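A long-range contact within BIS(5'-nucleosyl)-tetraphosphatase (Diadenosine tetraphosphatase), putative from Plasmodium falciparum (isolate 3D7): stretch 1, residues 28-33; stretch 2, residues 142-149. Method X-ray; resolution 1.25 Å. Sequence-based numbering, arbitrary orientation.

Stretch 1, residues 28-33: NKFEFL
Stretch 2 (142-149) EAEEFLNK

Strand residues Phe-30 to Leu-33, the start of a strand that runs on later in the chain (phi near -125°, psi 138° to 158° through Phe-32), pack against the last turns of a helix ending at Leu-147. Their axes approach to 9.9 Å, with N-to-C directions 131° apart. The loop before the strand comes nearest by backbone: CA of Asn-28 lies 6.4 Å from CA of Glu-144. Strand alternation sends Phe-30 and Phe-32 toward the helix and Glu-31 away. Both phenylalanines are m rotamers, with chi2 near ±90°. Leu-147 (m, t) is the bump that covers the Phe-30 ring: its CD1 stands 3.7 Å from the ring centroid, 13° off the normal, a CH-pi contact, while Leu-147 CB reaches Phe-30 CE2 at 3.6 Å. The Phe-32 ring enters the groove lined by Ala-143, Glu-144 and Leu-147; the small methyl CB of Ala-143 lies 4.0 Å from Phe-32 CE2, and Glu-144 CG meets the ring edge 3.7 Å from CZ. Glu-144 (m, t, chi3 -45°) starts sideways but brings its carboxylate to the loop-strand junction, where Phe-30 N donates a weak hydrogen bond to Glu-144 OE2 (3.4 Å, 150°). Glu-144 OE2 also sits 3.2 Å from Asn-28 CA. Asn-148 ND2, hydrogen-bonded to Glu-144 O at 2.8 Å, borders the Phe-30 edge, 4.2 Å from CE2. Together the stretches bury 381 Å².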

# COMPACT_ATOMS: atom_id res chain seq x y z
N ASN A 28 6.85 13.02 9.15
CA ASN A 28 6.11 11.87 9.63
C ASN A 28 4.73 12.46 9.44
O ASN A 28 3.75 12.17 10.13
CB ASN A 28 6.59 11.44 11.04
CG ASN A 28 5.96 12.14 12.25
OD1 ASN A 28 5.43 13.22 12.20
ND2 ASN A 28 6.28 11.55 13.42
N LYS A 29 4.73 13.32 8.40
CA LYS A 29 3.66 14.24 8.01
C LYS A 29 2.70 13.59 7.02
O LYS A 29 1.80 14.25 6.50
CB LYS A 29 4.25 15.51 7.37
CG LYS A 29 5.33 16.17 8.19
N PHE A 30 2.89 12.31 6.77
CA PHE A 30 2.06 11.63 5.78
C PHE A 30 1.35 10.46 6.40
O PHE A 30 1.76 9.94 7.43
CB PHE A 30 2.91 11.17 4.61
CG PHE A 30 3.53 12.29 3.85
CD1 PHE A 30 2.87 12.87 2.79
CD2 PHE A 30 4.75 12.82 4.25
CE1 PHE A 30 3.44 13.93 2.11
CE2 PHE A 30 5.31 13.88 3.58
CZ PHE A 30 4.66 14.44 2.51
N GLU A 31 0.26 10.05 5.77
CA GLU A 31 -0.45 8.84 6.14
C GLU A 31 -0.52 7.94 4.92
O GLU A 31 -0.48 8.42 3.79
CB GLU A 31 -1.87 9.15 6.64
CG GLU A 31 -1.91 9.88 7.95
CD GLU A 31 -3.29 10.46 8.26
OE1 GLU A 31 -4.04 10.82 7.33
OE2 GLU A 31 -3.61 10.58 9.46
N PHE A 32 -0.67 6.64 5.16
CA PHE A 32 -0.66 5.63 4.13
C PHE A 32 -1.90 4.78 4.25
O PHE A 32 -2.28 4.39 5.35
CB PHE A 32 0.59 4.76 4.25
CG PHE A 32 1.88 5.52 4.15
CD1 PHE A 32 2.46 6.09 5.28
CD2 PHE A 32 2.49 5.69 2.92
CE1 PHE A 32 3.64 6.81 5.18
CE2 PHE A 32 3.67 6.40 2.82
CZ PHE A 32 4.25 6.95 3.94
N LEU A 33 -2.53 4.47 3.12
CA LEU A 33 -3.77 3.70 3.15
C LEU A 33 -3.49 2.22 3.34
O LEU A 33 -2.90 1.58 2.47
CB LEU A 33 -4.58 3.93 1.88
CG LEU A 33 -5.90 3.16 1.78
CD1 LEU A 33 -6.84 3.56 2.92
CD2 LEU A 33 -6.57 3.41 0.42
N GLU A 142 11.00 4.86 4.99
CA GLU A 142 11.81 5.24 3.84
C GLU A 142 11.01 6.07 2.83
O GLU A 142 11.54 7.03 2.25
CB GLU A 142 12.42 3.98 3.22
CG GLU A 142 13.35 3.27 4.22
CD GLU A 142 13.95 1.96 3.73
OE1 GLU A 142 13.72 1.57 2.57
OE2 GLU A 142 14.65 1.30 4.53
N ALA A 143 9.73 5.75 2.66
CA ALA A 143 8.87 6.55 1.80
C ALA A 143 8.74 7.96 2.36
O ALA A 143 8.78 8.94 1.61
CB ALA A 143 7.50 5.90 1.65
N GLU A 144 8.60 8.08 3.68
CA GLU A 144 8.52 9.42 4.26
C GLU A 144 9.82 10.20 4.07
O GLU A 144 9.79 11.41 3.82
CB GLU A 144 8.15 9.34 5.74
CG GLU A 144 6.70 8.95 5.94
CD GLU A 144 6.20 9.28 7.32
OE1 GLU A 144 6.91 9.00 8.30
OE2 GLU A 144 5.08 9.82 7.42
N GLU A 145 10.94 9.49 4.15
CA GLU A 145 12.23 10.11 3.83
C GLU A 145 12.26 10.64 2.40
O GLU A 145 12.71 11.77 2.15
CB GLU A 145 13.35 9.09 4.05
CG GLU A 145 14.74 9.66 4.10
CD GLU A 145 15.67 8.79 4.92
OE1 GLU A 145 15.18 7.84 5.57
OE2 GLU A 145 16.89 9.05 4.93
N PHE A 146 11.77 9.84 1.45
CA PHE A 146 11.70 10.30 0.06
C PHE A 146 10.80 11.54 -0.07
O PHE A 146 11.16 12.51 -0.75
CB PHE A 146 11.19 9.19 -0.85
CG PHE A 146 10.83 9.66 -2.24
CD1 PHE A 146 11.80 9.77 -3.23
CD2 PHE A 146 9.53 10.00 -2.55
CE1 PHE A 146 11.47 10.21 -4.50
CE2 PHE A 146 9.20 10.46 -3.81
CZ PHE A 146 10.16 10.56 -4.79
N LEU A 147 9.64 11.50 0.59
CA LEU A 147 8.66 12.57 0.47
C LEU A 147 9.15 13.90 1.03
O LEU A 147 8.63 14.96 0.68
CB LEU A 147 7.36 12.17 1.17
CG LEU A 147 6.54 11.09 0.47
CD1 LEU A 147 5.58 10.42 1.44
CD2 LEU A 147 5.78 11.69 -0.72
N ASN A 148 10.17 13.84 1.89
CA ASN A 148 10.70 15.05 2.49
C ASN A 148 11.89 15.63 1.73
O ASN A 148 12.47 16.63 2.15
CB ASN A 148 11.06 14.78 3.95
CG ASN A 148 9.86 14.88 4.87
OD1 ASN A 148 9.51 15.98 5.33
ND2 ASN A 148 9.21 13.76 5.14
N LYS A 149 12.25 15.02 0.61
CA LYS A 149 13.27 15.61 -0.26
C LYS A 149 12.75 16.88 -0.92
O LYS A 149 13.22 17.28 -1.98
CB LYS A 149 13.72 14.61 -1.33
CG LYS A 149 14.44 13.40 -0.79
CD LYS A 149 14.81 12.44 -1.90
CE LYS A 149 15.71 11.33 -1.39
NZ LYS A 149 16.12 10.42 -2.48